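Local coordinates for NAD-dependent protein deacylase 2 (Archaeoglobus fulgidus, PDB 4TWJ) that removes acetyl and longer acyl groups from lysine residues of proteins, consuming NAD and deacetylating the archaeal chromatin protein Alba, at residues R61-K71 and D141-R149; A177-F187 and A200-K208. All coordinates share one frame; numbering follows the deposited sequence.

Contact 1 (R61-K71 and D141-R149). With ACT (acetate ion), chain D.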
loop_
_atom_site.group_PDB
_atom_site.type_symbol
_atom_site.label_atom_id
_atom_site.label_comp_id
_atom_site.label_asym_id
_atom_site.label_seq_id
_atom_site.Cartn_x
_atom_site.Cartn_y
_atom_site.Cartn_z
ATOM N N ARG A 61 -16.759 16.884 5.221
ATOM C CA ARG A 61 -17.801 15.886 5.460
ATOM C C ARG A 61 -17.918 14.894 4.300
ATOM O O ARG A 61 -18.117 13.703 4.520
ATOM C CB ARG A 61 -19.144 16.577 5.725
ATOM C CG ARG A 61 -20.252 15.651 6.199
ATOM C CD ARG A 61 -21.439 16.466 6.692
ATOM N NE ARG A 61 -22.523 15.644 7.231
ATOM C CZ ARG A 61 -23.406 14.964 6.500
ATOM N NH1 ARG A 61 -23.341 14.967 5.169
ATOM N NH2 ARG A 61 -24.358 14.262 7.108
ATOM N N ALA A 62 -17.774 15.378 3.067
ATOM C CA ALA A 62 -17.791 14.495 1.895
ATOM C C ALA A 62 -16.684 13.439 1.956
ATOM O O ALA A 62 -16.917 12.272 1.655
ATOM C CB ALA A 62 -17.687 15.304 0.609
ATOM N N PHE A 63 -15.481 13.846 2.355
ATOM C CA PHE A 63 -14.391 12.895 2.537
ATOM C C PHE A 63 -14.773 11.811 3.543
ATOM O O PHE A 63 -14.544 10.624 3.312
ATOM C CB PHE A 63 -13.115 13.603 3.008
ATOM C CG PHE A 63 -12.062 12.662 3.511
ATOM C CD1 PHE A 63 -11.213 12.012 2.627
ATOM C CD2 PHE A 63 -11.935 12.403 4.870
ATOM C CE1 PHE A 63 -10.253 11.133 3.085
ATOM C CE2 PHE A 63 -10.978 11.520 5.335
ATOM C CZ PHE A 63 -10.134 10.885 4.442
ATOM N N TRP A 64 -15.349 12.222 4.667
ATOM C CA TRP A 64 -15.698 11.264 5.712
ATOM C C TRP A 64 -16.859 10.343 5.313
ATOM O O TRP A 64 -16.830 9.152 5.616
ATOM C CB TRP A 64 -15.973 11.989 7.031
ATOM C CG TRP A 64 -14.704 12.424 7.703
ATOM C CD1 TRP A 64 -14.297 13.701 7.968
ATOM C CD2 TRP A 64 -13.661 11.566 8.171
ATOM N NE1 TRP A 64 -13.068 13.688 8.592
ATOM C CE2 TRP A 64 -12.657 12.387 8.726
ATOM C CE3 TRP A 64 -13.486 10.179 8.187
ATOM C CZ2 TRP A 64 -11.490 11.866 9.281
ATOM C CZ3 TRP A 64 -12.338 9.661 8.744
ATOM C CH2 TRP A 64 -11.349 10.505 9.286
ATOM N N GLU A 65 -17.864 10.885 4.633
ATOM C CA GLU A 65 -18.975 10.062 4.142
ATOM C C GLU A 65 -18.487 9.066 3.084
ATOM O O GLU A 65 -18.923 7.919 3.054
ATOM C CB GLU A 65 -20.099 10.939 3.574
ATOM C CG GLU A 65 -20.786 11.829 4.605
ATOM C CD GLU A 65 -21.663 11.068 5.585
ATOM O OE1 GLU A 65 -21.998 11.639 6.649
ATOM O OE2 GLU A 65 -22.028 9.909 5.298
ATOM N N PHE A 66 -17.568 9.507 2.230
ATOM C CA PHE A 66 -16.943 8.619 1.251
ATOM C C PHE A 66 -16.170 7.498 1.952
ATOM O O PHE A 66 -16.272 6.337 1.565
ATOM C CB PHE A 66 -16.018 9.409 0.324
ATOM C CG PHE A 66 -15.205 8.550 -0.602
ATOM C CD1 PHE A 66 -15.815 7.856 -1.639
ATOM C CD2 PHE A 66 -13.829 8.436 -0.438
ATOM C CE1 PHE A 66 -15.068 7.063 -2.497
ATOM C CE2 PHE A 66 -13.076 7.646 -1.294
ATOM C CZ PHE A 66 -13.698 6.956 -2.323
ATOM N N SER A 67 -15.425 7.851 2.997
ATOM C CA SER A 67 -14.649 6.872 3.758
ATOM C C SER A 67 -15.542 5.836 4.442
ATOM O O SER A 67 -15.167 4.667 4.557
ATOM C CB SER A 67 -13.767 7.574 4.798
ATOM O OG SER A 67 -12.812 8.417 4.178
ATOM N N MET A 68 -16.718 6.267 4.895
ATOM C CA MET A 68 -17.686 5.356 5.510
ATOM C C MET A 68 -18.211 4.340 4.504
ATOM O O MET A 68 -18.424 3.178 4.847
ATOM C CB MET A 68 -18.863 6.136 6.097
ATOM C CG MET A 68 -18.511 6.912 7.349
ATOM S SD MET A 68 -19.786 8.098 7.788
ATOM C CE MET A 68 -19.061 8.781 9.278
ATOM N N GLU A 69 -18.425 4.786 3.268
ATOM C CA GLU A 69 -18.849 3.892 2.191
ATOM C C GLU A 69 -17.726 2.933 1.805
ATOM O O GLU A 69 -17.965 1.744 1.595
ATOM C CB GLU A 69 -19.288 4.692 0.961
ATOM C CG GLU A 69 -20.563 5.494 1.172
ATOM C CD GLU A 69 -20.942 6.350 -0.025
ATOM O OE1 GLU A 69 -22.144 6.654 -0.173
ATOM O OE2 GLU A 69 -20.047 6.728 -0.816
ATOM N N MET A 70 -16.506 3.456 1.716
ATOM C CA MET A 70 -15.345 2.660 1.307
ATOM C C MET A 70 -14.972 1.574 2.316
ATOM O O MET A 70 -14.521 0.500 1.917
ATOM C CB MET A 70 -14.126 3.557 1.061
ATOM C CG MET A 70 -14.217 4.432 -0.179
ATOM S SD MET A 70 -14.374 3.496 -1.713
ATOM C CE MET A 70 -16.142 3.578 -2.001
ATOM N N LYS A 71 -15.156 1.847 3.608
ATOM C CA LYS A 71 -14.797 0.882 4.657
ATOM C C LYS A 71 -15.502 -0.463 4.449
ATOM O O LYS A 71 -14.925 -1.519 4.709
ATOM C CB LYS A 71 -15.111 1.436 6.059
ATOM C CG LYS A 71 -16.522 1.149 6.555
ATOM C CD LYS A 71 -16.861 1.916 7.821
ATOM C CE LYS A 71 -18.263 1.589 8.310
ATOM N NZ LYS A 71 -18.432 0.153 8.667
ATOM N N ASP A 141 -17.967 6.110 16.750
ATOM C CA ASP A 141 -18.859 7.083 16.114
ATOM C C ASP A 141 -18.858 6.902 14.603
ATOM O O ASP A 141 -19.911 6.885 13.965
ATOM C CB ASP A 141 -18.430 8.518 16.447
ATOM C CG ASP A 141 -18.809 8.941 17.862
ATOM O OD1 ASP A 141 -19.499 8.179 18.574
ATOM O OD2 ASP A 141 -18.417 10.059 18.256
ATOM N N PHE A 142 -17.663 6.763 14.041
ATOM C CA PHE A 142 -17.484 6.589 12.603
ATOM C C PHE A 142 -18.292 5.408 12.070
ATOM O O PHE A 142 -18.961 5.523 11.040
ATOM C CB PHE A 142 -15.995 6.409 12.295
ATOM C CG PHE A 142 -15.693 6.127 10.852
ATOM C CD1 PHE A 142 -15.615 7.161 9.931
ATOM C CD2 PHE A 142 -15.456 4.828 10.420
ATOM C CE1 PHE A 142 -15.320 6.903 8.602
ATOM C CE2 PHE A 142 -15.160 4.567 9.095
ATOM C CZ PHE A 142 -15.092 5.606 8.185
ATOM N N ASN A 143 -18.248 4.283 12.781
ATOM C CA ASN A 143 -18.998 3.090 12.364
ATOM C C ASN A 143 -20.523 3.273 12.429
ATOM O O ASN A 143 -21.258 2.546 11.751
ATOM C CB ASN A 143 -18.566 1.863 13.181
ATOM C CG ASN A 143 -17.165 1.378 12.826
ATOM O OD1 ASN A 143 -16.629 1.694 11.765
ATOM N ND2 ASN A 143 -16.572 0.592 13.716
ATOM N N LYS A 144 -20.978 4.238 13.234
ATOM C CA LYS A 144 -22.394 4.641 13.312
ATOM C C LYS A 144 -22.756 5.764 12.339
ATOM O O LYS A 144 -23.891 6.251 12.347
ATOM C CB LYS A 144 -22.728 5.156 14.716
ATOM C CG LYS A 144 -22.375 4.231 15.855
ATOM C CD LYS A 144 -23.232 2.982 15.864
ATOM C CE LYS A 144 -23.518 2.545 17.290
ATOM N NZ LYS A 144 -22.282 2.464 18.124
ATOM N N GLY A 145 -21.794 6.212 11.536
ATOM C CA GLY A 145 -22.044 7.269 10.563
ATOM C C GLY A 145 -21.945 8.676 11.127
ATOM O O GLY A 145 -22.402 9.634 10.502
ATOM N N GLU A 146 -21.342 8.812 12.304
ATOM C CA GLU A 146 -21.091 10.129 12.877
ATOM C C GLU A 146 -19.683 10.548 12.481
ATOM O O GLU A 146 -18.716 9.892 12.854
ATOM C CB GLU A 146 -21.271 10.093 14.389
ATOM C CG GLU A 146 -22.741 10.036 14.787
ATOM C CD GLU A 146 -22.983 9.459 16.167
ATOM O OE1 GLU A 146 -24.077 9.710 16.718
ATOM O OE2 GLU A 146 -22.098 8.751 16.700
ATOM N N ILE A 147 -19.568 11.621 11.701
ATOM C CA ILE A 147 -18.263 12.008 11.170
ATOM C C ILE A 147 -17.369 12.544 12.284
ATOM O O ILE A 147 -17.861 13.135 13.248
ATOM C CB ILE A 147 -18.344 13.050 10.027
ATOM C CG1 ILE A 147 -18.914 14.383 10.523
ATOM C CG2 ILE A 147 -19.161 12.499 8.862
ATOM C CD1 ILE A 147 -18.562 15.554 9.634
ATOM N N PRO A 148 -16.053 12.330 12.161
ATOM C CA PRO A 148 -15.129 12.939 13.109
ATOM C C PRO A 148 -15.316 14.455 13.191
ATOM O O PRO A 148 -15.405 15.130 12.164
ATOM C CB PRO A 148 -13.757 12.572 12.540
ATOM C CG PRO A 148 -14.001 11.273 11.859
ATOM C CD PRO A 148 -15.358 11.418 11.239
ATOM N N ARG A 149 -15.420 14.954 14.418
ATOM C CA ARG A 149 -15.491 16.379 14.705
ATOM C C ARG A 149 -14.463 16.639 15.790
ATOM O O ARG A 149 -14.232 15.781 16.641
ATOM C CB ARG A 149 -16.878 16.764 15.224
ATOM C CG ARG A 149 -18.011 16.627 14.220
ATOM C CD ARG A 149 -18.089 17.792 13.252
ATOM N NE ARG A 149 -18.342 19.074 13.919
ATOM C CZ ARG A 149 -19.538 19.539 14.287
ATOM N NH1 ARG A 149 -20.659 18.848 14.064
ATOM N NH2 ARG A 149 -19.619 20.728 14.881
HETATM C C ACT D . -18.973 20.625 5.780
HETATM O O ACT D . -18.261 19.836 5.123
HETATM O OXT ACT D . -20.219 20.619 5.683
HETATM C CH3 ACT D . -18.312 21.597 6.712
HETATM O O HOH W 1 -13.732 16.057 10.081
#
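S67, whose CB lies 4.1 Å from F142 CZ, grips the carbonyl oxygen of F63 from opposite faces of its plane, with its backbone N and with OG, the S67 OG–F63 O bond being 2.9 Å. The hydroxyl is thus spent on its own helix, and no hydrogen bond crosses to 141-149. F142 is a knob in a hole formed by W64, S67, M68 and K71: its CE1 meets M68 CG at 3.4 Å, and its CE2 meets K71 CD at 3.4 Å. M68 slides past the ring in an oblique Met-aromatic contact. The extended chain of M68 (chi2 167°) carries M68 CE to 3.4 Å from G145 C, in the Schellman motif that ends helix 139-143. Farther along, P148 CG sits 3.5 Å from the centroid of the W64 six-membered ring, squarely over one face, a CH-pi contact; F63 backs the other face. W64 NE1 is hydrogen-bonded to V158 O, and I147 CG2 packs on W64 CB at 3.7 Å. Cohesion across the interface is therefore apolar and aromatic. F63, F66, S67 and F142 also pack on the modified side chain of the bound myristoylated histone peptide, so S67 and F142 belong both to this contact and to the acyl-lysine site.

Contact 2 (A177-F187 and A200-K208)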
loop_
_atom_site.group_PDB
_atom_site.type_symbol
_atom_site.label_atom_id
_atom_site.label_comp_id
_atom_site.label_asym_id
_atom_site.label_seq_id
_atom_site.Cartn_x
_atom_site.Cartn_y
_atom_site.Cartn_z
ATOM N N ALA A 177 11.851 4.604 0.835
ATOM C CA ALA A 177 11.263 3.791 -0.230
ATOM C C ALA A 177 12.110 3.853 -1.499
ATOM O O ALA A 177 12.311 2.835 -2.164
ATOM C CB ALA A 177 9.837 4.235 -0.515
ATOM N N ILE A 178 12.592 5.047 -1.835
ATOM C CA ILE A 178 13.509 5.216 -2.970
ATOM C C ILE A 178 14.789 4.402 -2.762
ATOM O O ILE A 178 15.254 3.713 -3.675
ATOM C CB ILE A 178 13.860 6.702 -3.197
ATOM C CG1 ILE A 178 12.639 7.448 -3.738
ATOM C CG2 ILE A 178 15.034 6.850 -4.165
ATOM C CD1 ILE A 178 12.743 8.954 -3.648
ATOM N N GLU A 179 15.353 4.481 -1.561
ATOM C CA GLU A 179 16.558 3.717 -1.236
ATOM C C GLU A 179 16.339 2.208 -1.330
ATOM O O GLU A 179 17.215 1.479 -1.806
ATOM C CB GLU A 179 17.076 4.102 0.148
ATOM C CG GLU A 179 17.645 5.506 0.191
ATOM C CD GLU A 179 18.824 5.662 -0.743
ATOM O OE1 GLU A 179 19.803 4.912 -0.569
ATOM O OE2 GLU A 179 18.762 6.515 -1.650
ATOM N N GLU A 180 15.173 1.743 -0.886
ATOM C CA GLU A 180 14.809 0.336 -1.047
ATOM C C GLU A 180 14.745 -0.051 -2.524
ATOM O O GLU A 180 15.314 -1.066 -2.925
ATOM C CB GLU A 180 13.474 0.035 -0.359
ATOM C CG GLU A 180 13.568 -0.017 1.159
ATOM C CD GLU A 180 14.493 -1.113 1.652
ATOM O OE1 GLU A 180 14.447 -2.232 1.109
ATOM O OE2 GLU A 180 15.280 -0.850 2.582
ATOM N N ALA A 181 14.073 0.766 -3.333
ATOM C CA ALA A 181 13.959 0.495 -4.768
ATOM C C ALA A 181 15.325 0.480 -5.457
ATOM O O ALA A 181 15.582 -0.373 -6.304
ATOM C CB ALA A 181 13.047 1.513 -5.433
ATOM N N LYS A 182 16.197 1.409 -5.075
ATOM C CA LYS A 182 17.525 1.533 -5.689
ATOM C C LYS A 182 18.469 0.386 -5.358
ATOM O O LYS A 182 19.415 0.138 -6.108
ATOM C CB LYS A 182 18.193 2.847 -5.266
ATOM C CG LYS A 182 17.585 4.068 -5.923
ATOM C CD LYS A 182 18.086 5.362 -5.311
ATOM C CE LYS A 182 19.468 5.745 -5.796
ATOM N NZ LYS A 182 19.558 7.229 -5.931
ATOM N N HIS A 183 18.231 -0.302 -4.244
ATOM C CA HIS A 183 19.185 -1.289 -3.751
ATOM C C HIS A 183 18.574 -2.656 -3.465
ATOM O O HIS A 183 19.076 -3.410 -2.637
ATOM C CB HIS A 183 19.918 -0.713 -2.539
ATOM C CG HIS A 183 20.665 0.538 -2.867
ATOM N ND1 HIS A 183 20.261 1.784 -2.444
ATOM C CD2 HIS A 183 21.745 0.743 -3.657
ATOM C CE1 HIS A 183 21.082 2.695 -2.929
ATOM N NE2 HIS A 183 21.987 2.093 -3.673
ATOM N N CYS A 184 17.505 -2.981 -4.185
ATOM C CA CYS A 184 16.905 -4.304 -4.116
ATOM C C CYS A 184 17.305 -5.070 -5.370
ATOM O O CYS A 184 17.637 -4.466 -6.391
ATOM C CB CYS A 184 15.376 -4.202 -4.019
ATOM S SG CYS A 184 14.537 -3.594 -5.498
ATOM N N ASP A 185 17.290 -6.395 -5.293
ATOM C CA ASP A 185 17.495 -7.218 -6.489
ATOM C C ASP A 185 16.229 -7.942 -6.935
ATOM O O ASP A 185 16.235 -8.640 -7.949
ATOM C CB ASP A 185 18.657 -8.199 -6.308
ATOM C CG ASP A 185 18.487 -9.113 -5.116
ATOM O OD1 ASP A 185 17.495 -8.993 -4.367
ATOM O OD2 ASP A 185 19.380 -9.967 -4.915
ATOM N N ALA A 186 15.146 -7.765 -6.179
ATOM C CA ALA A 186 13.829 -8.251 -6.575
ATOM C C ALA A 186 12.774 -7.266 -6.087
ATOM O O ALA A 186 12.832 -6.803 -4.952
ATOM C CB ALA A 186 13.574 -9.634 -5.998
ATOM N N PHE A 187 11.818 -6.948 -6.953
ATOM C CA PHE A 187 10.788 -5.958 -6.648
ATOM C C PHE A 187 9.464 -6.527 -7.140
ATOM O O PHE A 187 9.294 -6.744 -8.341
ATOM C CB PHE A 187 11.118 -4.638 -7.346
ATOM C CG PHE A 187 10.334 -3.455 -6.841
ATOM C CD1 PHE A 187 10.891 -2.578 -5.922
ATOM C CD2 PHE A 187 9.049 -3.198 -7.311
ATOM C CE1 PHE A 187 10.179 -1.478 -5.471
ATOM C CE2 PHE A 187 8.335 -2.098 -6.861
ATOM C CZ PHE A 187 8.904 -1.240 -5.942
ATOM N N ALA A 200 4.265 5.417 -8.095
ATOM C CA ALA A 200 4.477 4.615 -9.300
ATOM C C ALA A 200 5.895 4.722 -9.872
ATOM O O ALA A 200 6.290 3.874 -10.667
ATOM C CB ALA A 200 3.454 4.981 -10.372
ATOM N N GLU A 201 6.652 5.747 -9.481
ATOM C CA GLU A 201 8.057 5.875 -9.902
ATOM C C GLU A 201 8.919 4.735 -9.352
ATOM O O GLU A 201 9.913 4.341 -9.965
ATOM C CB GLU A 201 8.636 7.222 -9.445
ATOM C CG GLU A 201 10.017 7.557 -10.004
ATOM C CD GLU A 201 10.033 7.711 -11.510
ATOM O OE1 GLU A 201 9.019 8.163 -12.079
ATOM O OE2 GLU A 201 11.068 7.385 -12.137
ATOM N N LEU A 202 8.542 4.207 -8.192
ATOM C CA LEU A 202 9.398 3.267 -7.474
ATOM C C LEU A 202 9.732 1.975 -8.242
ATOM O O LEU A 202 10.894 1.567 -8.254
ATOM C CB LEU A 202 8.817 2.974 -6.081
ATOM C CG LEU A 202 8.887 4.203 -5.164
ATOM C CD1 LEU A 202 7.953 4.049 -3.976
ATOM C CD2 LEU A 202 10.308 4.467 -4.699
ATOM N N PRO A 203 8.738 1.330 -8.887
ATOM C CA PRO A 203 9.113 0.167 -9.701
ATOM C C PRO A 203 10.060 0.495 -10.859
ATOM O O PRO A 203 10.900 -0.328 -11.208
ATOM C CB PRO A 203 7.770 -0.368 -10.231
ATOM C CG PRO A 203 6.726 0.612 -9.801
ATOM C CD PRO A 203 7.287 1.403 -8.667
ATOM N N TYR A 204 9.931 1.685 -11.441
ATOM C CA TYR A 204 10.855 2.102 -12.501
ATOM C C TYR A 204 12.269 2.314 -11.966
ATOM O O TYR A 204 13.245 1.998 -12.640
ATOM C CB TYR A 204 10.359 3.367 -13.188
ATOM C CG TYR A 204 9.083 3.162 -13.962
ATOM C CD1 TYR A 204 9.080 2.464 -15.167
ATOM C CD2 TYR A 204 7.879 3.670 -13.497
ATOM C CE1 TYR A 204 7.908 2.278 -15.883
ATOM C CE2 TYR A 204 6.704 3.484 -14.200
ATOM C CZ TYR A 204 6.721 2.793 -15.392
ATOM O OH TYR A 204 5.546 2.618 -16.092
ATOM N N ILE A 205 12.373 2.857 -10.758
ATOM C CA ILE A 205 13.670 3.010 -10.103
ATOM C C ILE A 205 14.323 1.645 -9.869
ATOM O O ILE A 205 15.516 1.467 -10.133
ATOM C CB ILE A 205 13.537 3.784 -8.773
ATOM C CG1 ILE A 205 13.199 5.253 -9.054
ATOM C CG2 ILE A 205 14.810 3.672 -7.948
ATOM C CD1 ILE A 205 12.759 6.036 -7.833
ATOM N N ALA A 206 13.546 0.685 -9.375
ATOM C CA ALA A 206 14.062 -0.669 -9.142
ATOM C C ALA A 206 14.494 -1.331 -10.453
ATOM O O ALA A 206 15.539 -1.983 -10.515
ATOM C CB ALA A 206 13.018 -1.520 -8.431
ATOM N N LYS A 207 13.692 -1.140 -11.497
ATOM C CA LYS A 207 13.999 -1.667 -12.832
ATOM C C LYS A 207 15.323 -1.099 -13.354
ATOM O O LYS A 207 16.189 -1.850 -13.817
ATOM C CB LYS A 207 12.850 -1.339 -13.794
ATOM C CG LYS A 207 13.082 -1.719 -15.249
ATOM C CD LYS A 207 12.906 -3.197 -15.501
ATOM C CE LYS A 207 12.867 -3.474 -16.998
ATOM N NZ LYS A 207 12.629 -4.907 -17.278
ATOM N N LYS A 208 15.482 0.219 -13.269
ATOM C CA LYS A 208 16.725 0.876 -13.694
ATOM C C LYS A 208 17.934 0.372 -12.902
ATOM O O LYS A 208 19.044 0.275 -13.436
ATOM C CB LYS A 208 16.600 2.399 -13.551
ATOM C CG LYS A 208 17.887 3.170 -13.818
ATOM C CD LYS A 208 17.756 4.652 -13.502
ATOM C CE LYS A 208 17.051 5.415 -14.609
ATOM N NZ LYS A 208 17.207 6.890 -14.452
#
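L202 begins the contact by reaching over the last turns of helix 171-182. L202 CD1 lies 3.9 Å from A177 CB, while L202 CD2 is 3.9 Å from I178 CG1; the two branched side chains cross at about a right angle. The L202 carbonyl oxygen faces A181 CB. P203 follows, turned to the aromatic ring of F187: P203 CA makes an off-centre CH-pi contact, 4.2 Å from the ring centroid, and the proline CB touches CE2. I205 returns to the helix. With CG2 placed opposite the backbone N, this methyl nestles between A181 CB and K182 CG, the I205 CG2–K182 CG distance of 3.5 Å being tighter than usual van der Waals contact. A206 is where the backbones come closest, its CA 4.5 Å from that of A181. The small residues allow a CA-H...O contact, A206 CA to A181 O at 3.2 Å, and leave the A206 methyl to fill the corner formed by A181, C184 SG and F187, where its CB is 3.5 Å from F187 CD1.

The two helix segments run roughly parallel, with axes 8.1 Å apart at closest approach and inclined at 34°. F187 rises toward them from strand 186-190, the first strand of a beta-alpha-beta crossover that passes through helix 201-208 to strand 212-217 in the Rossmann-like domain. Beneath lie V19 and F21 of strand 18-22, I98 of strand 94-99 and M213 of strand 212-217, so both helices pack on the same face of the parallel sheet.

Contact 1 is complete before contact 2 begins along the chain, and the two lie on opposite sides of the molecule's centre. Their centres are about 35 Å apart and their nearest atoms about 19 Å, so they do not touch and share no helix or strand. Contact 2 belongs to the large Rossmann-like domain with its parallel sheet; contact 1 joins helix 60-73 to the segment leading into the second pair of zinc-binding cysteines, C150 and C153, in the smaller part of the two-lobed sirtuin fold. Each approaches the NAD site: the S67 side chain lies about 7 Å from that of I102, and the P203 side chain about 7 Å from that of S192. Sirtuins bind their substrates in the cleft between these lobes.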